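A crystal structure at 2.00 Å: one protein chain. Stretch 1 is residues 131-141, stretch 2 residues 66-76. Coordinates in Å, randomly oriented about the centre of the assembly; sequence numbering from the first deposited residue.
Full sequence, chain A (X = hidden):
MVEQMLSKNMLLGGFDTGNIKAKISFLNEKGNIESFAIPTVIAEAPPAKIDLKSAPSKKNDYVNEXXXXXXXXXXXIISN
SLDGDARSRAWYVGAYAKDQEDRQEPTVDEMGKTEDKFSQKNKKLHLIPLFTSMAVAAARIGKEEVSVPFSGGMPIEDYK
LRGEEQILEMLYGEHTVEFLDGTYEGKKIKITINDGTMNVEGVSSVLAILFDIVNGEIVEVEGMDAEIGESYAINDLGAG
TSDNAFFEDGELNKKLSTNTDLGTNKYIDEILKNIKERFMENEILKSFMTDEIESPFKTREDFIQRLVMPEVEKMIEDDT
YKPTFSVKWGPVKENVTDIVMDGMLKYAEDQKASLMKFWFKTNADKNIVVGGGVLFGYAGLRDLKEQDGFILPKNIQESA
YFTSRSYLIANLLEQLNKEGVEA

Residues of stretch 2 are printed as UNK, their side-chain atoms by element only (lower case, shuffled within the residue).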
ATOM      1  N   PHE A 131       9.743  12.907   1.542  1.00 21.98           N
ATOM      2  CA  PHE A 131      11.101  13.146   1.039  1.00 23.63           C
ATOM      3  C   PHE A 131      11.988  11.943   1.291  1.00 23.67           C
ATOM      4  O   PHE A 131      12.834  11.597   0.467  1.00 24.76           O
ATOM      5  CB  PHE A 131      11.724  14.387   1.684  1.00 20.43           C
ATOM      6  CG  PHE A 131      11.115  15.674   1.217  1.00 25.97           C
ATOM      7  CD1 PHE A 131      10.657  15.806  -0.081  1.00 30.87           C
ATOM      8  CD2 PHE A 131      10.998  16.754   2.075  1.00 30.76           C
ATOM      9  CE1 PHE A 131      10.093  17.005  -0.518  1.00 38.65           C
ATOM     10  CE2 PHE A 131      10.436  17.949   1.647  1.00 33.04           C
ATOM     11  CZ  PHE A 131       9.985  18.077   0.355  1.00 35.08           C
ATOM     12  N   THR A 132      11.783  11.304   2.433  1.00 23.21           N
ATOM     13  CA  THR A 132      12.547  10.113   2.771  1.00 23.75           C
ATOM     14  C   THR A 132      12.250   8.995   1.780  1.00 23.80           C
ATOM     15  O   THR A 132      13.168   8.275   1.360  1.00 23.68           O
ATOM     16  CB  THR A 132      12.247   9.641   4.210  1.00 21.80           C
ATOM     17  OG1 THR A 132      12.653  10.663   5.125  1.00 29.20           O
ATOM     18  CG2 THR A 132      12.996   8.358   4.530  1.00 25.01           C
ATOM     19  N   SER A 133      10.983   8.856   1.383  1.00 24.04           N
ATOM     20  CA  SER A 133      10.623   7.802   0.435  1.00 24.59           C
ATOM     21  C   SER A 133      11.310   8.053  -0.916  1.00 20.70           C
ATOM     22  O   SER A 133      11.841   7.117  -1.539  1.00 20.22           O
ATOM     23  CB  SER A 133       9.098   7.700   0.262  1.00 23.77           C
ATOM     24  OG  SER A 133       8.585   8.735  -0.570  1.00 25.96           O
ATOM     25  N   MET A 134      11.322   9.315  -1.350  1.00 20.53           N
ATOM     26  CA  MET A 134      12.050   9.714  -2.558  1.00 19.20           C
ATOM     27  C   MET A 134      13.534   9.362  -2.472  1.00 17.44           C
ATOM     28  O   MET A 134      14.132   8.907  -3.445  1.00 18.17           O
ATOM     29  CB  MET A 134      11.933  11.224  -2.803  1.00 21.65           C
ATOM     30  CG  MET A 134      10.578  11.726  -3.227  1.00 24.85           C
ATOM     31  SD  MET A 134      10.578  13.533  -3.376  1.00 16.01           S
ATOM     32  CE  MET A 134       8.880  13.753  -3.948  1.00 26.58           C
ATOM     33  N   ALA A 135      14.134   9.626  -1.311  1.00 22.32           N
ATOM     34  CA  ALA A 135      15.568   9.385  -1.107  1.00 22.38           C
ATOM     35  C   ALA A 135      15.910   7.912  -1.129  1.00 20.75           C
ATOM     36  O   ALA A 135      16.954   7.525  -1.657  1.00 24.44           O
ATOM     37  CB  ALA A 135      16.047  10.002   0.223  1.00 21.51           C
ATOM     38  N   VAL A 136      15.052   7.096  -0.533  1.00 17.26           N
ATOM     39  CA  VAL A 136      15.283   5.650  -0.536  1.00 25.02           C
ATOM     40  C   VAL A 136      15.214   5.078  -1.959  1.00 24.68           C
ATOM     41  O   VAL A 136      16.066   4.278  -2.353  1.00 27.55           O
ATOM     42  CB  VAL A 136      14.279   4.901   0.375  1.00 24.54           C
ATOM     43  CG1 VAL A 136      14.494   3.372   0.282  1.00 20.93           C
ATOM     44  CG2 VAL A 136      14.441   5.363   1.824  1.00 20.23           C
ATOM     45  N   ALA A 137      14.219   5.493  -2.734  1.00 21.18           N
ATOM     46  CA  ALA A 137      14.122   5.042  -4.126  1.00 23.45           C
ATOM     47  C   ALA A 137      15.318   5.505  -4.940  1.00 24.71           C
ATOM     48  O   ALA A 137      15.820   4.771  -5.810  1.00 23.55           O
ATOM     49  CB  ALA A 137      12.852   5.541  -4.766  1.00 16.19           C
ATOM     50  N   ALA A 138      15.760   6.734  -4.679  1.00 23.90           N
ATOM     51  CA  ALA A 138      16.890   7.265  -5.425  1.00 20.03           C
ATOM     52  C   ALA A 138      18.144   6.455  -5.073  1.00 27.21           C
ATOM     53  O   ALA A 138      18.934   6.097  -5.956  1.00 26.02           O
ATOM     54  CB  ALA A 138      17.080   8.746  -5.142  1.00 21.78           C
ATOM     55  N   ALA A 139      18.296   6.141  -3.786  1.00 23.45           N
ATOM     56  CA  ALA A 139      19.371   5.274  -3.319  1.00 26.04           C
ATOM     57  C   ALA A 139      19.299   3.896  -3.991  1.00 30.64           C
ATOM     58  O   ALA A 139      20.314   3.395  -4.459  1.00 25.97           O
ATOM     59  CB  ALA A 139      19.322   5.128  -1.803  1.00 24.11           C
ATOM     60  N   ARG A 140      18.099   3.307  -4.053  1.00 20.20           N
ATOM     61  CA  ARG A 140      17.908   1.985  -4.657  1.00 27.53           C
ATOM     62  C   ARG A 140      18.339   1.915  -6.115  1.00 30.75           C
ATOM     63  O   ARG A 140      18.807   0.889  -6.579  1.00 30.45           O
ATOM     64  CB  ARG A 140      16.445   1.559  -4.561  1.00 28.42           C
ATOM     65  CG  ARG A 140      16.002   1.203  -3.164  1.00 29.70           C
ATOM     66  CD  ARG A 140      14.579   0.670  -3.166  1.00 27.73           C
ATOM     67  NE  ARG A 140      14.200   0.255  -1.826  1.00 24.98           N
ATOM     68  CZ  ARG A 140      13.120  -0.455  -1.552  1.00 23.45           C
ATOM     69  NH1 ARG A 140      12.303  -0.804  -2.540  1.00 21.81           N
ATOM     70  NH2 ARG A 140      12.851  -0.795  -0.294  1.00 26.99           N
ATOM     71  N   ILE A 141      18.166   3.002  -6.848  1.00 26.00           N
ATOM     72  CA  ILE A 141      18.496   2.976  -8.253  1.00 24.53           C
ATOM     73  C   ILE A 141      19.855   3.630  -8.497  1.00 28.97           C
ATOM     74  O   ILE A 141      20.223   3.931  -9.629  1.00 34.37           O
ATOM     75  CB  ILE A 141      17.380   3.631  -9.084  1.00 26.43           C
ATOM     76  CG1 ILE A 141      17.362   5.147  -8.911  1.00 30.18           C
ATOM     77  CG2 ILE A 141      16.036   3.056  -8.667  1.00 29.14           C
ATOM     78  CD1 ILE A 141      16.269   5.813  -9.716  1.00 23.32           C
ATOM     79  N   UNK A  66      12.033  -8.477   3.102  1.00 98.86           N
ATOM     80  CA  UNK A  66      12.282  -7.444   2.079  1.00 80.93           C
ATOM     81  C   UNK A  66      12.130  -6.019   2.648  1.00 62.54           C
ATOM     82  O   UNK A  66      11.587  -5.840   3.743  1.00 55.49           O
ATOM     83  c   UNK A  66      11.469  -5.793  -2.541  1.00 74.28           C
ATOM     84  c   UNK A  66      11.329  -7.648   0.869  1.00 74.48           C
ATOM     85  c   UNK A  66      10.932  -6.860  -1.577  1.00 74.55           C
ATOM     86  c   UNK A  66      11.333  -6.499  -0.159  1.00 75.10           C
ATOM     87  n   UNK A  66      10.652  -5.612  -3.767  1.00 71.52           N
ATOM     88  N   UNK A  67      12.629  -5.023   1.907  1.00 50.33           N
ATOM     89  CA  UNK A  67      12.532  -3.614   2.275  1.00 41.92           C
ATOM     90  C   UNK A  67      13.289  -3.401   3.577  1.00 33.41           C
ATOM     91  O   UNK A  67      12.835  -2.702   4.469  1.00 30.29           O
ATOM     92  o   UNK A  67       9.069  -3.516   1.151  1.00 41.62           O
ATOM     93  c   UNK A  67      10.288  -3.241   1.097  1.00 45.01           C
ATOM     94  c   UNK A  67      11.067  -3.154   2.409  1.00 44.52           C
ATOM     95  o   UNK A  67      10.878  -3.020   0.014  1.00 35.70           O
ATOM     96  N   UNK A  68      14.450  -4.032   3.688  1.00 31.36           N
ATOM     97  CA  UNK A  68      15.248  -3.878   4.888  1.00 37.85           C
ATOM     98  C   UNK A  68      15.763  -2.459   4.960  1.00 32.55           C
ATOM     99  O   UNK A  68      16.076  -1.965   6.046  1.00 30.97           O
ATOM    100  c   UNK A  68      15.964  -6.329   5.061  1.00 66.55           C
ATOM    101  c   UNK A  68      16.414  -4.879   4.924  1.00 49.76           C
ATOM    102  o   UNK A  68      17.909  -7.323   4.106  1.00 81.67           O
ATOM    103  o   UNK A  68      17.236  -8.090   6.054  1.00 81.60           O
ATOM    104  c   UNK A  68      17.122  -7.315   5.078  1.00 78.68           C
ATOM    105  N   UNK A  69      15.819  -1.775   3.817  1.00 30.78           N
ATOM    106  CA  UNK A  69      16.424  -0.452   3.820  1.00 29.15           C
ATOM    107  C   UNK A  69      15.536   0.627   4.439  1.00 30.48           C
ATOM    108  O   UNK A  69      15.981   1.761   4.600  1.00 34.92           O
ATOM    109  c   UNK A  69      15.688  -0.030   1.411  1.00 26.13           C
ATOM    110  o   UNK A  69      14.557  -0.427   1.763  1.00 28.31           O
ATOM    111  c   UNK A  69      16.846  -0.045   2.406  1.00 25.05           C
ATOM    112  o   UNK A  69      15.934   0.367   0.256  1.00 29.08           O
ATOM    113  N   UNK A  70      14.300   0.292   4.804  1.00 29.77           N
ATOM    114  CA  UNK A  70      13.460   1.280   5.477  1.00 32.37           C
ATOM    115  C   UNK A  70      13.218   0.935   6.943  1.00 37.86           C
ATOM    116  O   UNK A  70      12.508   1.662   7.644  1.00 28.63           O
ATOM    117  c   UNK A  70      12.313   1.947   3.360  1.00 23.94           C
ATOM    118  c   UNK A  70      12.112   1.452   4.789  1.00 23.42           C
ATOM    119  c   UNK A  70      11.328   0.141   4.830  1.00 25.18           C
ATOM    120  c   UNK A  70       9.886   0.286   4.468  1.00 29.55           C
ATOM    121  N   UNK A  71      13.825  -0.158   7.402  1.00 37.27           N
ATOM    122  CA  UNK A  71      13.746  -0.572   8.807  1.00 42.46           C
ATOM    123  C   UNK A  71      14.459   0.424   9.722  1.00 35.73           C
ATOM    124  O   UNK A  71      14.077   0.627  10.878  1.00 29.14           O
ATOM    125  o   UNK A  71      13.768  -5.399   7.722  1.00 76.74           O
ATOM    126  c   UNK A  71      14.353  -1.973   8.993  1.00 47.82           C
ATOM    127  o   UNK A  71      15.245  -4.586   9.134  1.00 67.53           O
ATOM    128  c   UNK A  71      14.254  -4.451   8.379  1.00 67.98           C
ATOM    129  c   UNK A  71      13.605  -3.074   8.244  1.00 53.17           C
ATOM    130  N   UNK A  72      15.494   1.057   9.193  1.00 33.53           N
ATOM    131  CA  UNK A  72      16.256   2.000   9.988  1.00 31.60           C
ATOM    132  C   UNK A  72      16.453   3.300   9.225  1.00 28.85           C
ATOM    133  O   UNK A  72      17.412   3.444   8.466  1.00 34.41           O
ATOM    134  c   UNK A  72      18.249   1.857  11.678  1.00 35.18           C
ATOM    135  c   UNK A  72      18.620   3.329  11.624  1.00 34.73           C
ATOM    136  c   UNK A  72      17.600   1.386  10.381  1.00 31.80           C
ATOM    137  c   UNK A  72      19.486   1.004  11.956  1.00 42.97           C
ATOM    138  N   UNK A  73      15.548   4.248   9.436  1.00 28.56           N
ATOM    139  CA  UNK A  73      15.645   5.536   8.768  1.00 25.93           C
ATOM    140  C   UNK A  73      15.968   6.633   9.765  1.00 28.30           C
ATOM    141  O   UNK A  73      15.130   7.023  10.585  1.00 29.01           O
ATOM    142  c   UNK A  73      12.632   5.122   6.358  1.00 25.04           C
ATOM    143  c   UNK A  73      15.059   5.023   5.740  1.00 21.67           C
ATOM    144  c   UNK A  73      14.031   4.900   6.873  1.00 19.82           C
ATOM    145  c   UNK A  73      14.348   5.867   8.011  1.00 26.62           C
ATOM    146  N   UNK A  74      17.197   7.122   9.677  1.00 23.18           N
ATOM    147  CA  UNK A  74      17.686   8.180  10.545  1.00 34.22           C
ATOM    148  C   UNK A  74      18.307   9.212   9.627  1.00 31.55           C
ATOM    149  O   UNK A  74      19.415   9.020   9.139  1.00 27.17           O
ATOM    150  c   UNK A  74      18.690   7.633  11.563  1.00 36.94           C
ATOM    151  c   UNK A  74      20.838   9.541  13.778  1.00 35.02           C
ATOM    152  c   UNK A  74      19.341   8.683  12.406  1.00 37.83           C
ATOM    153  n   UNK A  74      20.490   8.443  13.133  1.00 36.59           N
ATOM    154  c   UNK A  74      19.012   9.976  12.641  1.00 27.84           C
ATOM    155  n   UNK A  74      19.961  10.487  13.496  1.00 34.71           N
ATOM    156  N   UNK A  75      17.573  10.285   9.354  1.00 27.48           N
ATOM    157  CA  UNK A  75      17.966  11.184   8.272  1.00 30.09           C
ATOM    158  C   UNK A  75      18.055  12.642   8.672  1.00 32.52           C
ATOM    159  O   UNK A  75      17.430  13.085   9.641  1.00 27.26           O
ATOM    160  c   UNK A  75      16.990  11.064   7.084  1.00 25.80           C
ATOM    161  c   UNK A  75      15.570  11.433   7.520  1.00 20.04           C
ATOM    162  c   UNK A  75      17.022   9.650   6.538  1.00 25.24           C
ATOM    163  N   UNK A  76      18.866  13.381   7.921  1.00 29.21           N
ATOM    164  CA  UNK A  76      18.862  14.830   7.976  1.00 25.80           C
ATOM    165  C   UNK A  76      18.261  15.369   6.681  1.00 29.74           C
ATOM    166  O   UNK A  76      18.769  15.093   5.592  1.00 34.28           O
ATOM    167  c   UNK A  76      20.361  16.867   8.131  1.00 31.18           C
ATOM    168  n   UNK A  76      19.802  18.927   9.343  1.00 44.79           N
ATOM    169  c   UNK A  76      20.279  15.371   8.174  1.00 27.27           C
ATOM    170  n   UNK A  76      20.776  20.992   9.547  1.00 30.75           N
ATOM    171  c   UNK A  76      20.860  19.679   9.631  1.00 39.26           C
ATOM    172  n   UNK A  76      22.001  19.116  10.001  1.00 50.89           N
ATOM    173  c   UNK A  76      19.791  17.470   9.399  1.00 43.16           C
TER
HETATM  174  O   HOH W   1       9.917  -2.499  -2.376  1.00 31.81           O

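Position 66 carries four carbons in a row ending in a nitrogen, an unbranched chain that is lysine. Lys66 makes no direct contact with stretch 1 and is poorly ordered; its link to the helix runs through water 1, which lies a weak 3.5 Å from Lys66 NZ.

Position 67 has two side-chain carbons, the second bearing two oxygens, one of them 3.0 Å from Arg140 NH2. A short carboxylate is aspartate. Asp67 sets its CB sideways to the helix, yet the chi1 m rotamer brings the carboxylate in, so that Arg140 NH2 donates to Asp67 OD1 in a salt bridge. The backbone here is at phi/psi 63/42, a left-handed conformation.

Position 68 holds three carbons, the third with two oxygens: one methylene longer, hence glutamate. Glu68 points away from stretch 1 and touches none of it.

Position 69 returns to two carbons and two oxygens, and both oxygens face the arginine of stretch 1. This is again aspartate. Asp69 points toward the helix, with OD1 2.7 Å from Arg140 NH2 and OD2 2.7 Å from Arg140 NE, a two-point grip along one edge of the guanidinium.

Position 70 shows four carbons forked at the first, one arm two carbons long, the mark of isoleucine. Ile70 lies sideways, its CG2 4.0 Å from Val136 CG1.

Position 71 has three carbons and a terminal pair of oxygens, so it is glutamate. Glu71 is out of reach of the helix, though its backbone N bonds to Glu68 O at 3.2 Å, helping to close the turn.

Position 72 has four carbons forked at the second, which is leucine; Leu72 also lies out of reach.

Position 73 repeats that fork but points toward the helix, placing carbons near Thr132 and Val136. It is leucine. Both methyls of Leu73 lie against Thr132 CG2, CD1 at 3.7 Å and CD2 at 4.1 Å, and CD2 also reaches Val136 CG2 at 4.0 Å.

Position 74 has one carbon leading to a five-membered ring of three carbons and two nitrogens, which is histidine. His74 does not reach the helix.

Position 75 has one carbon carrying two more, the compact fork of valine. Val75 points toward Thr132, its CG2 3.9 Å from Thr132 OG1.

Position 76 runs through three carbons and a nitrogen to a carbon bearing two further nitrogens, so it is arginine. Arg76 remains clear of stretch 1.

The contact draws on one helical stripe: Thr132, Val136 and Arg140, spaced four apart, supply all the direct contacts from stretch 1. The strand crosses the helix at 103°. Leu73 and Val75 point toward the Thr132 and Val136 part of the stripe, while His74 between them is out of reach. At the other end, the turn gathers two aspartates around one arginine, both near the guanidinium plane. Water 1 completes this polar end, accepting from Arg140 NH1 at 2.9 Å and donating to Asp67 OD1 at 2.6 Å.

Stretch 2, residues 66-76: KDEDIELLHVR
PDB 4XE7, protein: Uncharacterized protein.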